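Local structure of serine--tRNA ligase (Pyrococcus horikoshii, 2DQ0) at residues A[182-187]-A[286-291]; A[386-391]-A[397-402]; A[125-130]-A[326-331]; A[55-60]-A[72-77]. The protein attaches serine to tRNA(Ser), and probably also to tRNA(Sec), using ATP, as a homodimeric class II aminoacyl-tRNA synthetase with an N-terminal tRNA-binding arm. All coordinates share one frame; numbering follows the deposited sequence.

How the contacts relate
Contacts 2 and 3 are partly buried and both reach the large sheet of the catalytic core: contact 2 pairs two adjacent strands of it, while contact 3 ties an outlying strand to a helix packed against that sheet. Contact 1 lies on the surface, where two irregular loops meet around a sulfate ion. Contact 4 is remote, its centre about 46 Å from that of contact 2 and more than 70 Å from those of contacts 1 and 3, and joins the two long helices of the tRNA-binding arm. The chemistry changes accordingly: anion binding in contact 1, backbone bonds with flanking arginine-aromatic packing in contact 2, a side-on salt bridge in contact 3, and aliphatic packing without hydrogen bonds in contact 4.

Contact 1: A[182-187]-A[286-291]. With SO4 (sulfate ion), chain C.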
loop_
_atom_site.group_PDB
_atom_site.type_symbol
_atom_site.label_atom_id
_atom_site.label_comp_id
_atom_site.label_asym_id
_atom_site.label_seq_id
_atom_site.Cartn_x
_atom_site.Cartn_y
_atom_site.Cartn_z
ATOM N N GLY A 182 -7.298 9.374 9.711
ATOM C CA GLY A 182 -7.894 10.584 9.195
ATOM C C GLY A 182 -9.134 10.191 8.429
ATOM O O GLY A 182 -9.455 9.013 8.347
ATOM N N SER A 183 -9.819 11.170 7.852
ATOM C CA SER A 183 -11.057 10.924 7.132
ATOM C C SER A 183 -10.897 10.126 5.843
ATOM O O SER A 183 -9.846 10.146 5.205
ATOM C CB SER A 183 -11.732 12.254 6.836
ATOM O OG SER A 183 -10.801 13.097 6.197
ATOM N N ARG A 184 -11.970 9.433 5.468
ATOM C CA ARG A 184 -11.998 8.611 4.265
ATOM C C ARG A 184 -11.050 7.391 4.244
ATOM O O ARG A 184 -10.628 6.928 3.190
ATOM C CB ARG A 184 -11.837 9.502 3.030
ATOM C CG ARG A 184 -12.995 10.517 2.938
ATOM C CD ARG A 184 -13.200 11.198 1.569
ATOM N NE ARG A 184 -12.079 12.054 1.242
ATOM C CZ ARG A 184 -11.922 12.673 0.081
ATOM N NH1 ARG A 184 -10.843 13.433 -0.114
ATOM N NH2 ARG A 184 -12.838 12.529 -0.877
ATOM N N PHE A 185 -10.723 6.907 5.443
ATOM C CA PHE A 185 -9.969 5.676 5.668
ATOM C C PHE A 185 -10.973 4.842 6.481
ATOM O O PHE A 185 -11.943 5.376 6.990
ATOM C CB PHE A 185 -8.727 5.903 6.517
ATOM C CG PHE A 185 -7.531 6.318 5.732
ATOM C CD1 PHE A 185 -7.134 7.645 5.693
ATOM C CD2 PHE A 185 -6.801 5.376 5.021
ATOM C CE1 PHE A 185 -6.025 8.023 4.963
ATOM C CE2 PHE A 185 -5.689 5.750 4.288
ATOM C CZ PHE A 185 -5.297 7.079 4.257
ATOM N N TYR A 186 -10.753 3.552 6.632
ATOM C CA TYR A 186 -11.695 2.745 7.386
ATOM C C TYR A 186 -11.105 1.404 7.830
ATOM O O TYR A 186 -10.056 0.994 7.333
ATOM C CB TYR A 186 -12.876 2.427 6.493
ATOM C CG TYR A 186 -12.401 1.842 5.196
ATOM C CD1 TYR A 186 -12.130 2.671 4.109
ATOM C CD2 TYR A 186 -12.105 0.478 5.079
ATOM C CE1 TYR A 186 -11.574 2.171 2.947
ATOM C CE2 TYR A 186 -11.541 -0.044 3.898
ATOM C CZ TYR A 186 -11.283 0.817 2.837
ATOM O OH TYR A 186 -10.765 0.360 1.646
ATOM N N TYR A 187 -11.777 0.749 8.783
ATOM C CA TYR A 187 -11.414 -0.606 9.188
ATOM C C TYR A 187 -12.639 -1.329 8.623
ATOM O O TYR A 187 -13.774 -0.875 8.807
ATOM C CB TYR A 187 -11.402 -0.853 10.715
ATOM C CG TYR A 187 -10.222 -0.311 11.478
ATOM C CD1 TYR A 187 -10.189 1.028 11.886
ATOM C CD2 TYR A 187 -9.129 -1.129 11.788
ATOM C CE1 TYR A 187 -9.114 1.535 12.573
ATOM C CE2 TYR A 187 -8.036 -0.626 12.486
ATOM C CZ TYR A 187 -8.039 0.710 12.874
ATOM O OH TYR A 187 -6.985 1.235 13.574
ATOM N N ALA A 286 -7.825 14.609 -3.592
ATOM C CA ALA A 286 -7.660 15.986 -3.136
ATOM C C ALA A 286 -8.817 16.913 -3.510
ATOM O O ALA A 286 -9.331 17.641 -2.661
ATOM C CB ALA A 286 -6.351 16.542 -3.651
ATOM N N GLY A 287 -9.236 16.882 -4.770
ATOM C CA GLY A 287 -10.337 17.731 -5.196
ATOM C C GLY A 287 -11.509 17.741 -4.223
ATOM O O GLY A 287 -12.230 18.730 -4.109
ATOM N N THR A 288 -11.705 16.633 -3.517
ATOM C CA THR A 288 -12.790 16.510 -2.555
ATOM C C THR A 288 -12.210 16.352 -1.143
ATOM O O THR A 288 -10.993 16.371 -0.974
ATOM C CB THR A 288 -13.680 15.307 -2.919
ATOM O OG1 THR A 288 -14.434 14.911 -1.776
ATOM C CG2 THR A 288 -12.836 14.140 -3.418
ATOM N N ALA A 289 -13.068 16.224 -0.132
ATOM C CA ALA A 289 -12.629 16.061 1.265
ATOM C C ALA A 289 -13.874 15.763 2.104
ATOM O O ALA A 289 -13.800 15.201 3.202
ATOM C CB ALA A 289 -11.925 17.352 1.776
ATOM N N GLY A 290 -15.017 16.148 1.543
ATOM C CA GLY A 290 -16.304 15.947 2.177
ATOM C C GLY A 290 -17.411 16.288 1.190
ATOM O O GLY A 290 -18.035 17.346 1.294
ATOM N N LYS A 291 -17.650 15.405 0.219
ATOM C CA LYS A 291 -18.700 15.630 -0.774
ATOM C C LYS A 291 -20.079 15.135 -0.314
ATOM O O LYS A 291 -20.986 15.951 -0.132
ATOM C CB LYS A 291 -18.340 14.981 -2.120
ATOM C CG LYS A 291 -17.254 15.703 -2.912
ATOM C CD LYS A 291 -17.268 15.284 -4.382
ATOM C CE LYS A 291 -18.462 15.874 -5.114
ATOM N NZ LYS A 291 -18.402 17.364 -5.096
HETATM S S SO4 C . -9.517 14.073 3.289
HETATM O O1 SO4 C . -8.327 14.013 4.158
HETATM O O2 SO4 C . -10.153 12.749 3.264
HETATM O O3 SO4 C . -10.476 15.064 3.818
HETATM O O4 SO4 C . -9.109 14.464 1.924
#
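Arg184, whose backbone takes a positive phi of 65°, faces Thr288 and Ala289 where two loops without regular helix or strand meet. Its chain bends at chi3 (-66°), which brings the guanidinium alongside a sulfate ion, probably picked up from the crystallisation medium. NE gives a nearly straight bond (170°) to sulfate O2 at 2.9 Å, and NH1 bonds O4 at 2.9 Å. NH1 also bonds the backbone O of Glu285, a predicted ATP-binding residue. Ser183 OG lies 3.0 Å from O2, a weak and unsettled bond, and His300 NE2 also bonds the anion. Over one guanidinium face sits Ala289 CA, 3.5 Å from NH1, whereas Thr288 OG1 approaches NH2 obliquely at 3.0 Å. Putting an alanine at Arg184 would probably leave the sulfate without two of its donors, remove the bond to Glu285 O and uncover the poorly ordered Ala289. Segment 286-291 belongs to the loop between antiparallel strands 273-282 and 301-311, the motif 2 hairpin of class II synthetases. Segment 182-187 follows helix 175-180, against which Tyr187 packs, and leads into strand 187-189 beside the second subunit, where Pro256 O of that subunit receives a bond from Tyr187 OH.

Contact 2: A[386-391]-A[397-402]; sequences NIRFRD and PRYVHT
Val400 N bonds Ile387 O at 3.1 Å, nearly straight (167°) and in the carbonyl plane. Arg398 N bonds Phe389 O at 2.9 Å, again in the carbonyl plane. The return bond, Phe389 N to Arg398 O, measures 2.8 Å, but the position of that oxygen is less sure. Phe389 and Arg398 thus form an antiparallel hydrogen-bonded pair, and Arg388 with Tyr399 the neighbouring non-hydrogen-bonded one. Both pairs belong to the beta hairpin of strands 387-390 and 398-406 within the class II core. Strand 387-390 is also paired in parallel with strand 264-267. Outside the ladder, Arg388 lays its aliphatic chain over a face of the Tyr399 ring in a CH-pi contact, CD standing 4.2 Å from the ring centroid and 21° off its normal. With CG beside its backbone N and a bend at chi3, Arg388 then sets one face of its guanidinium on Pro397 CG, 3.4 Å from NH2. Within the Phe389-Arg398 pair, the Arg398 guanidinium has Phe389 CZ over one face, the two planes 55° apart, while its NH2 makes a salt bridge to Glu314. Ile387 CG2 meets Val400 CG2 at 3.5 Å, and both side chains touch Tyr310 of strand 301-311.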
loop_
_atom_site.group_PDB
_atom_site.type_symbol
_atom_site.label_atom_id
_atom_site.label_comp_id
_atom_site.label_asym_id
_atom_site.label_seq_id
_atom_site.Cartn_x
_atom_site.Cartn_y
_atom_site.Cartn_z
ATOM N N ASN A 386 7.693 4.363 -24.163
ATOM C CA ASN A 386 8.466 3.763 -25.252
ATOM C C ASN A 386 8.168 2.278 -25.395
ATOM O O ASN A 386 9.055 1.442 -25.285
ATOM C CB ASN A 386 9.965 3.969 -25.032
ATOM C CG ASN A 386 10.813 3.386 -26.161
ATOM O OD1 ASN A 386 12.042 3.428 -26.104
ATOM N ND2 ASN A 386 10.159 2.835 -27.191
ATOM N N ILE A 387 6.909 1.953 -25.635
ATOM C CA ILE A 387 6.517 0.571 -25.788
ATOM C C ILE A 387 6.125 0.339 -27.232
ATOM O O ILE A 387 5.026 0.697 -27.669
ATOM C CB ILE A 387 5.350 0.230 -24.868
ATOM C CG1 ILE A 387 5.778 0.434 -23.417
ATOM C CG2 ILE A 387 4.912 -1.200 -25.087
ATOM C CD1 ILE A 387 4.688 0.136 -22.443
ATOM N N ARG A 388 7.049 -0.260 -27.972
ATOM C CA ARG A 388 6.837 -0.552 -29.373
ATOM C C ARG A 388 6.869 -2.046 -29.605
ATOM O O ARG A 388 7.094 -2.836 -28.678
ATOM C CB ARG A 388 7.924 0.121 -30.207
ATOM C CG ARG A 388 7.944 1.625 -30.062
ATOM C CD ARG A 388 9.067 2.229 -30.838
ATOM N NE ARG A 388 10.362 1.809 -30.321
ATOM C CZ ARG A 388 11.525 2.147 -30.870
ATOM N NH1 ARG A 388 12.659 1.727 -30.329
ATOM N NH2 ARG A 388 11.552 2.897 -31.970
ATOM N N PHE A 389 6.636 -2.427 -30.854
ATOM C CA PHE A 389 6.656 -3.824 -31.245
ATOM C C PHE A 389 7.048 -3.898 -32.714
ATOM O O PHE A 389 6.890 -2.925 -33.453
ATOM C CB PHE A 389 5.279 -4.451 -31.055
ATOM C CG PHE A 389 4.280 -4.026 -32.087
ATOM C CD1 PHE A 389 3.912 -2.692 -32.204
ATOM C CD2 PHE A 389 3.731 -4.959 -32.960
ATOM C CE1 PHE A 389 3.011 -2.282 -33.179
ATOM C CE2 PHE A 389 2.826 -4.568 -33.943
ATOM C CZ PHE A 389 2.461 -3.219 -34.055
ATOM N N ARG A 390 7.571 -5.049 -33.125
ATOM C CA ARG A 390 7.963 -5.272 -34.515
ATOM C C ARG A 390 7.472 -6.674 -34.865
ATOM O O ARG A 390 7.581 -7.601 -34.063
ATOM C CB ARG A 390 9.490 -5.145 -34.677
ATOM C CG ARG A 390 10.302 -6.427 -34.481
ATOM C CD ARG A 390 11.715 -6.125 -33.993
ATOM N NE ARG A 390 12.343 -5.026 -34.728
ATOM C CZ ARG A 390 13.441 -4.389 -34.321
ATOM N NH1 ARG A 390 13.952 -3.401 -35.050
ATOM N NH2 ARG A 390 14.024 -4.731 -33.176
ATOM N N ASP A 391 6.897 -6.826 -36.050
ATOM C CA ASP A 391 6.383 -8.127 -36.478
ATOM C C ASP A 391 7.445 -8.996 -37.144
ATOM O O ASP A 391 7.392 -10.223 -37.080
ATOM C CB ASP A 391 5.203 -7.925 -37.426
ATOM C CG ASP A 391 3.878 -8.123 -36.742
ATOM O OD1 ASP A 391 2.854 -7.679 -37.295
ATOM O OD2 ASP A 391 3.858 -8.736 -35.655
ATOM N N PRO A 397 10.017 -0.496 -35.747
ATOM C CA PRO A 397 9.117 -0.800 -34.636
ATOM C C PRO A 397 8.046 0.285 -34.504
ATOM O O PRO A 397 8.323 1.480 -34.642
ATOM C CB PRO A 397 10.062 -0.871 -33.434
ATOM C CG PRO A 397 11.175 0.055 -33.816
ATOM C CD PRO A 397 11.394 -0.278 -35.267
ATOM N N ARG A 398 6.814 -0.151 -34.268
ATOM C CA ARG A 398 5.690 0.764 -34.114
ATOM C C ARG A 398 5.122 0.684 -32.691
ATOM O O ARG A 398 5.217 -0.355 -32.025
ATOM C CB ARG A 398 4.587 0.420 -35.115
ATOM C CG ARG A 398 4.997 0.488 -36.568
ATOM C CD ARG A 398 3.795 0.180 -37.455
ATOM N NE ARG A 398 3.310 -1.189 -37.287
ATOM C CZ ARG A 398 2.023 -1.528 -37.179
ATOM N NH1 ARG A 398 1.690 -2.807 -37.034
ATOM N NH2 ARG A 398 1.063 -0.600 -37.199
ATOM N N TYR A 399 4.533 1.789 -32.237
ATOM C CA TYR A 399 3.940 1.852 -30.906
ATOM C C TYR A 399 2.735 0.934 -30.793
ATOM O O TYR A 399 1.973 0.741 -31.734
ATOM C CB TYR A 399 3.554 3.295 -30.561
ATOM C CG TYR A 399 4.764 4.165 -30.314
ATOM C CD1 TYR A 399 5.544 3.990 -29.169
ATOM C CD2 TYR A 399 5.157 5.135 -31.236
ATOM C CE1 TYR A 399 6.678 4.764 -28.949
ATOM C CE2 TYR A 399 6.293 5.914 -31.024
ATOM C CZ TYR A 399 7.041 5.725 -29.875
ATOM O OH TYR A 399 8.112 6.541 -29.609
ATOM N N VAL A 400 2.591 0.334 -29.629
ATOM C CA VAL A 400 1.490 -0.577 -29.372
ATOM C C VAL A 400 0.312 0.256 -28.876
ATOM O O VAL A 400 0.406 1.483 -28.699
ATOM C CB VAL A 400 1.894 -1.569 -28.259
ATOM C CG1 VAL A 400 3.298 -2.170 -28.555
ATOM C CG2 VAL A 400 1.942 -0.831 -26.913
ATOM N N HIS A 401 -0.818 -0.393 -28.686
ATOM C CA HIS A 401 -1.956 0.327 -28.136
ATOM C C HIS A 401 -2.179 -0.278 -26.764
ATOM O O HIS A 401 -1.974 -1.474 -26.570
ATOM C CB HIS A 401 -3.207 0.177 -29.002
ATOM C CG HIS A 401 -3.318 1.214 -30.074
ATOM N ND1 HIS A 401 -4.486 1.438 -30.776
ATOM C CD2 HIS A 401 -2.414 2.110 -30.546
ATOM C CE1 HIS A 401 -4.295 2.432 -31.628
ATOM N NE2 HIS A 401 -3.048 2.858 -31.508
ATOM N N THR A 402 -2.548 0.544 -25.797
ATOM C CA THR A 402 -2.796 0.022 -24.464
ATOM C C THR A 402 -4.230 0.280 -24.079
ATOM O O THR A 402 -4.827 1.278 -24.478
ATOM C CB THR A 402 -1.873 0.667 -23.393
ATOM O OG1 THR A 402 -2.130 2.075 -23.305
ATOM C CG2 THR A 402 -0.428 0.445 -23.745
#

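Contact 3: A[125-130]-A[326-331]; sequences PIRFWG and NAEELF
Arg127 and Glu328 form a side-on salt bridge between strand 124-129 and helix 316-333, at a classic beta bulge where Ile126 and Arg127 both face Val340 of the neighbouring antiparallel strand. This is the close part of the contact. Arg127 NH2 bonds OE2 of Glu328 at 2.6 Å, while Arg127 NE bonds OE1 at 2.9 Å and, weakly, OE2 at 3.1 Å. Both carboxylate oxygens are met on their syn sides, with the guanidinium and carboxylate planes turned 37° apart. The Arg127 chain leaves the strand with CG anti to the backbone N (chi1 176°) and bends at chi3 (65°), which presents the NE edge to the acid. Glu328 is buried, and its OE1 is also hydrogen-bonded to Tyr338 OH, so Arg127 and Tyr338 together limit the rotation of the carboxylate. The other end is loose. The Phe331 side chain leads away from the strand, toward Val371, a predicted ATP-binding residue, and comes within about 7 Å of the bound seryl-adenylate analogue. Trp129, partly exposed, lies against the ring of Tyr338 and meets segment 326-331 only through one long approach, from its CZ3 to the carbonyl oxygen of Phe331, 4.4 Å.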
loop_
_atom_site.group_PDB
_atom_site.type_symbol
_atom_site.label_atom_id
_atom_site.label_comp_id
_atom_site.label_asym_id
_atom_site.label_seq_id
_atom_site.Cartn_x
_atom_site.Cartn_y
_atom_site.Cartn_z
ATOM N N PRO A 125 -25.816 7.390 -22.170
ATOM C CA PRO A 125 -26.139 6.008 -21.776
ATOM C C PRO A 125 -26.311 5.260 -23.087
ATOM O O PRO A 125 -26.919 5.794 -24.007
ATOM C CB PRO A 125 -27.467 6.150 -21.030
ATOM C CG PRO A 125 -27.450 7.569 -20.541
ATOM C CD PRO A 125 -26.857 8.324 -21.715
ATOM N N ILE A 126 -25.791 4.041 -23.187
ATOM C CA ILE A 126 -25.893 3.300 -24.441
ATOM C C ILE A 126 -26.364 1.882 -24.255
ATOM O O ILE A 126 -26.560 1.156 -25.219
ATOM C CB ILE A 126 -24.528 3.236 -25.162
ATOM C CG1 ILE A 126 -23.495 2.554 -24.259
ATOM C CG2 ILE A 126 -24.052 4.638 -25.540
ATOM C CD1 ILE A 126 -22.155 2.370 -24.918
ATOM N N ARG A 127 -26.564 1.484 -23.013
ATOM C CA ARG A 127 -26.960 0.119 -22.736
ATOM C C ARG A 127 -27.448 0.008 -21.283
ATOM O O ARG A 127 -26.953 0.699 -20.395
ATOM C CB ARG A 127 -25.740 -0.784 -23.015
ATOM C CG ARG A 127 -25.935 -2.246 -22.699
ATOM C CD ARG A 127 -25.030 -3.178 -23.524
ATOM N NE ARG A 127 -23.573 -3.091 -23.321
ATOM C CZ ARG A 127 -22.773 -2.179 -23.877
ATOM N NH1 ARG A 127 -23.268 -1.244 -24.663
ATOM N NH2 ARG A 127 -21.461 -2.240 -23.702
ATOM N N PHE A 128 -28.439 -0.841 -21.048
ATOM C CA PHE A 128 -28.973 -1.022 -19.710
ATOM C C PHE A 128 -29.180 -2.495 -19.445
ATOM O O PHE A 128 -29.496 -3.244 -20.361
ATOM C CB PHE A 128 -30.319 -0.321 -19.561
ATOM C CG PHE A 128 -30.273 1.142 -19.836
ATOM C CD1 PHE A 128 -30.394 1.619 -21.134
ATOM C CD2 PHE A 128 -30.149 2.051 -18.784
ATOM C CE1 PHE A 128 -30.395 2.979 -21.387
ATOM C CE2 PHE A 128 -30.150 3.414 -19.020
ATOM C CZ PHE A 128 -30.276 3.887 -20.327
ATOM N N TRP A 129 -29.036 -2.911 -18.190
ATOM C CA TRP A 129 -29.211 -4.316 -17.858
ATOM C C TRP A 129 -29.824 -4.477 -16.466
ATOM O O TRP A 129 -29.528 -3.690 -15.576
ATOM C CB TRP A 129 -27.841 -5.018 -17.920
ATOM C CG TRP A 129 -27.914 -6.494 -17.650
ATOM C CD1 TRP A 129 -28.123 -7.490 -18.566
ATOM C CD2 TRP A 129 -27.957 -7.122 -16.362
ATOM N NE1 TRP A 129 -28.310 -8.695 -17.925
ATOM C CE2 TRP A 129 -28.216 -8.497 -16.573
ATOM C CE3 TRP A 129 -27.813 -6.653 -15.048
ATOM C CZ2 TRP A 129 -28.335 -9.405 -15.520
ATOM C CZ3 TRP A 129 -27.935 -7.563 -13.999
ATOM C CH2 TRP A 129 -28.194 -8.920 -14.244
ATOM N N GLY A 130 -30.684 -5.480 -16.284
ATOM C CA GLY A 130 -31.264 -5.752 -14.969
ATOM C C GLY A 130 -32.585 -5.133 -14.541
ATOM O O GLY A 130 -33.150 -4.281 -15.233
ATOM N N ASN A 326 -16.393 -7.687 -20.493
ATOM C CA ASN A 326 -15.855 -8.572 -19.466
ATOM C C ASN A 326 -16.307 -8.060 -18.115
ATOM O O ASN A 326 -16.680 -8.856 -17.261
ATOM C CB ASN A 326 -14.325 -8.632 -19.529
ATOM C CG ASN A 326 -13.818 -9.495 -20.671
ATOM O OD1 ASN A 326 -12.628 -9.520 -20.952
ATOM N ND2 ASN A 326 -14.721 -10.202 -21.330
ATOM N N ALA A 327 -16.285 -6.735 -17.920
ATOM C CA ALA A 327 -16.739 -6.155 -16.647
ATOM C C ALA A 327 -18.252 -6.293 -16.529
ATOM O O ALA A 327 -18.758 -6.602 -15.457
ATOM C CB ALA A 327 -16.352 -4.709 -16.541
ATOM N N GLU A 328 -18.974 -6.074 -17.627
ATOM C CA GLU A 328 -20.439 -6.212 -17.613
ATOM C C GLU A 328 -20.871 -7.597 -17.152
ATOM O O GLU A 328 -21.850 -7.725 -16.417
ATOM C CB GLU A 328 -21.043 -5.958 -19.004
ATOM C CG GLU A 328 -20.993 -4.527 -19.451
ATOM C CD GLU A 328 -21.685 -4.293 -20.768
ATOM O OE1 GLU A 328 -22.914 -4.510 -20.842
ATOM O OE2 GLU A 328 -20.997 -3.881 -21.728
ATOM N N GLU A 329 -20.145 -8.632 -17.583
ATOM C CA GLU A 329 -20.490 -9.998 -17.210
ATOM C C GLU A 329 -20.408 -10.211 -15.725
ATOM O O GLU A 329 -21.274 -10.871 -15.139
ATOM C CB GLU A 329 -19.580 -11.006 -17.900
ATOM C CG GLU A 329 -19.984 -11.358 -19.319
ATOM C CD GLU A 329 -18.997 -12.320 -19.966
ATOM O OE1 GLU A 329 -18.631 -13.313 -19.301
ATOM O OE2 GLU A 329 -18.589 -12.093 -21.131
ATOM N N LEU A 330 -19.367 -9.657 -15.108
ATOM C CA LEU A 330 -19.195 -9.823 -13.674
ATOM C C LEU A 330 -20.366 -9.257 -12.905
ATOM O O LEU A 330 -20.920 -9.925 -12.024
ATOM C CB LEU A 330 -17.902 -9.161 -13.200
ATOM C CG LEU A 330 -16.650 -9.814 -13.766
ATOM C CD1 LEU A 330 -15.439 -9.003 -13.352
ATOM C CD2 LEU A 330 -16.563 -11.258 -13.281
ATOM N N PHE A 331 -20.758 -8.032 -13.234
ATOM C CA PHE A 331 -21.869 -7.430 -12.523
ATOM C C PHE A 331 -23.197 -8.101 -12.805
ATOM O O PHE A 331 -24.092 -8.086 -11.959
ATOM C CB PHE A 331 -21.895 -5.928 -12.776
ATOM C CG PHE A 331 -20.811 -5.201 -12.028
ATOM C CD1 PHE A 331 -21.068 -4.662 -10.752
ATOM C CD2 PHE A 331 -19.500 -5.142 -12.552
ATOM C CE1 PHE A 331 -20.039 -4.078 -10.000
ATOM C CE2 PHE A 331 -18.462 -4.567 -11.820
ATOM C CZ PHE A 331 -18.725 -4.025 -10.529
#

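Contact 4: A[55-60]-A[72-77]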
loop_
_atom_site.group_PDB
_atom_site.type_symbol
_atom_site.label_atom_id
_atom_site.label_comp_id
_atom_site.label_asym_id
_atom_site.label_seq_id
_atom_site.Cartn_x
_atom_site.Cartn_y
_atom_site.Cartn_z
ATOM N N ASN A 55 33.629 20.062 -44.759
ATOM C CA ASN A 55 34.233 19.165 -45.726
ATOM C C ASN A 55 34.940 19.956 -46.822
ATOM O O ASN A 55 36.082 19.659 -47.157
ATOM C CB ASN A 55 33.141 18.264 -46.317
ATOM C CG ASN A 55 33.677 17.214 -47.273
ATOM O OD1 ASN A 55 34.868 16.908 -47.285
ATOM N ND2 ASN A 55 32.781 16.636 -48.070
ATOM N N LYS A 56 34.269 20.968 -47.372
ATOM C CA LYS A 56 34.855 21.782 -48.437
ATOM C C LYS A 56 36.104 22.498 -47.955
ATOM O O LYS A 56 37.159 22.415 -48.579
ATOM C CB LYS A 56 33.846 22.808 -48.961
ATOM C CG LYS A 56 32.756 22.253 -49.879
ATOM C CD LYS A 56 31.744 23.353 -50.275
ATOM C CE LYS A 56 30.659 22.842 -51.250
ATOM N NZ LYS A 56 29.608 23.861 -51.609
ATOM N N ILE A 57 35.987 23.211 -46.843
ATOM C CA ILE A 57 37.123 23.934 -46.301
ATOM C C ILE A 57 38.274 22.975 -46.044
ATOM O O ILE A 57 39.438 23.365 -46.097
ATOM C CB ILE A 57 36.745 24.661 -44.986
ATOM C CG1 ILE A 57 35.775 25.800 -45.298
ATOM C CG2 ILE A 57 37.981 25.244 -44.309
ATOM C CD1 ILE A 57 35.313 26.559 -44.068
ATOM N N ALA A 58 37.946 21.714 -45.776
ATOM C CA ALA A 58 38.970 20.709 -45.498
ATOM C C ALA A 58 39.735 20.359 -46.756
ATOM O O ALA A 58 40.950 20.506 -46.792
ATOM C CB ALA A 58 38.348 19.448 -44.892
ATOM N N VAL A 59 39.033 19.902 -47.788
ATOM C CA VAL A 59 39.704 19.542 -49.035
ATOM C C VAL A 59 40.470 20.746 -49.576
ATOM O O VAL A 59 41.453 20.590 -50.302
ATOM C CB VAL A 59 38.700 19.044 -50.120
ATOM C CG1 VAL A 59 37.879 17.881 -49.577
ATOM C CG2 VAL A 59 37.790 20.181 -50.568
ATOM N N GLU A 60 40.024 21.944 -49.196
ATOM C CA GLU A 60 40.653 23.176 -49.640
ATOM C C GLU A 60 41.970 23.507 -48.964
ATOM O O GLU A 60 42.873 24.049 -49.597
ATOM C CB GLU A 60 39.699 24.346 -49.468
ATOM C CG GLU A 60 39.180 24.843 -50.788
ATOM C CD GLU A 60 40.293 24.992 -51.807
ATOM O OE1 GLU A 60 41.232 25.778 -51.543
ATOM O OE2 GLU A 60 40.227 24.315 -52.860
ATOM N N ASP A 72 46.145 29.462 -43.047
ATOM C CA ASP A 72 45.781 30.259 -41.869
ATOM C C ASP A 72 44.330 30.723 -41.718
ATOM O O ASP A 72 43.722 30.555 -40.658
ATOM C CB ASP A 72 46.692 31.484 -41.769
ATOM C CG ASP A 72 47.795 31.305 -40.754
ATOM O OD1 ASP A 72 48.475 32.301 -40.441
ATOM O OD2 ASP A 72 47.990 30.173 -40.264
ATOM N N GLU A 73 43.788 31.328 -42.771
ATOM C CA GLU A 73 42.419 31.825 -42.760
ATOM C C GLU A 73 41.443 30.651 -42.706
ATOM O O GLU A 73 40.593 30.581 -41.817
ATOM C CB GLU A 73 42.163 32.667 -44.017
ATOM C CG GLU A 73 41.003 33.651 -43.896
ATOM C CD GLU A 73 40.796 34.481 -45.155
ATOM O OE1 GLU A 73 41.801 34.966 -45.727
ATOM O OE2 GLU A 73 39.625 34.657 -45.565
ATOM N N LEU A 74 41.569 29.734 -43.666
ATOM C CA LEU A 74 40.721 28.549 -43.723
ATOM C C LEU A 74 40.661 27.848 -42.357
ATOM O O LEU A 74 39.605 27.393 -41.934
ATOM C CB LEU A 74 41.240 27.594 -44.807
ATOM C CG LEU A 74 40.964 28.080 -46.237
ATOM C CD1 LEU A 74 41.600 27.155 -47.265
ATOM C CD2 LEU A 74 39.460 28.141 -46.463
ATOM N N LEU A 75 41.800 27.788 -41.668
ATOM C CA LEU A 75 41.885 27.173 -40.351
ATOM C C LEU A 75 41.045 27.923 -39.325
ATOM O O LEU A 75 40.530 27.325 -38.379
ATOM C CB LEU A 75 43.344 27.107 -39.887
ATOM C CG LEU A 75 44.187 26.033 -40.587
ATOM C CD1 LEU A 75 45.666 26.238 -40.296
ATOM C CD2 LEU A 75 43.731 24.648 -40.122
ATOM N N ALA A 76 40.910 29.234 -39.506
ATOM C CA ALA A 76 40.108 30.049 -38.588
ATOM C C ALA A 76 38.621 29.940 -38.957
ATOM O O ALA A 76 37.745 29.997 -38.086
ATOM C CB ALA A 76 40.558 31.512 -38.631
ATOM N N LYS A 77 38.336 29.782 -40.246
ATOM C CA LYS A 77 36.951 29.631 -40.670
ATOM C C LYS A 77 36.527 28.258 -40.142
ATOM O O LYS A 77 35.422 28.075 -39.630
ATOM C CB LYS A 77 36.840 29.691 -42.198
ATOM C CG LYS A 77 35.433 29.981 -42.703
ATOM C CD LYS A 77 35.388 30.055 -44.233
ATOM C CE LYS A 77 36.251 31.196 -44.797
ATOM N NZ LYS A 77 36.292 31.212 -46.292
#
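The helical arm of the N-terminal domain is an antiparallel coiled coil, and Ile57 on helix 28-65 meets Leu74 and Lys77 on helix 72-103 close to its far end. The two short segments run at 158° to each other, their axes 10.0 Å apart at closest approach. Ile57 sends its two branches to different partners. CG2 lies 3.9 Å from Leu74 CD2 and 3.6 Å from the carbonyl oxygen of Leu74, an atom also hydrogen-bonded to Ser78 OG. The longer branch crosses the aliphatic part of Lys77, where a chi1 of -162° carries the methylenes across to Ile57 and leaves Ile57 CD1 3.5 Å from Lys77 CD. Arms of this kind, found in type-1 seryl-tRNA synthetases, project from the catalytic core; this one is involved in tRNA binding, although this contact is far from the active site. Leu74 also reaches the next turn of the first helix, its CD1 4.0 Å from Glu60 CB, and Ile61 and Arg64 of that helix extend its packing. An alanine in place of Ile57 would probably open a gap between the helices, leaving Leu74 CD2 and the Lys77 methylenes without their apolar partner. Further along, Ile57 also touches Ser78 and Ile81 of helix 72-103.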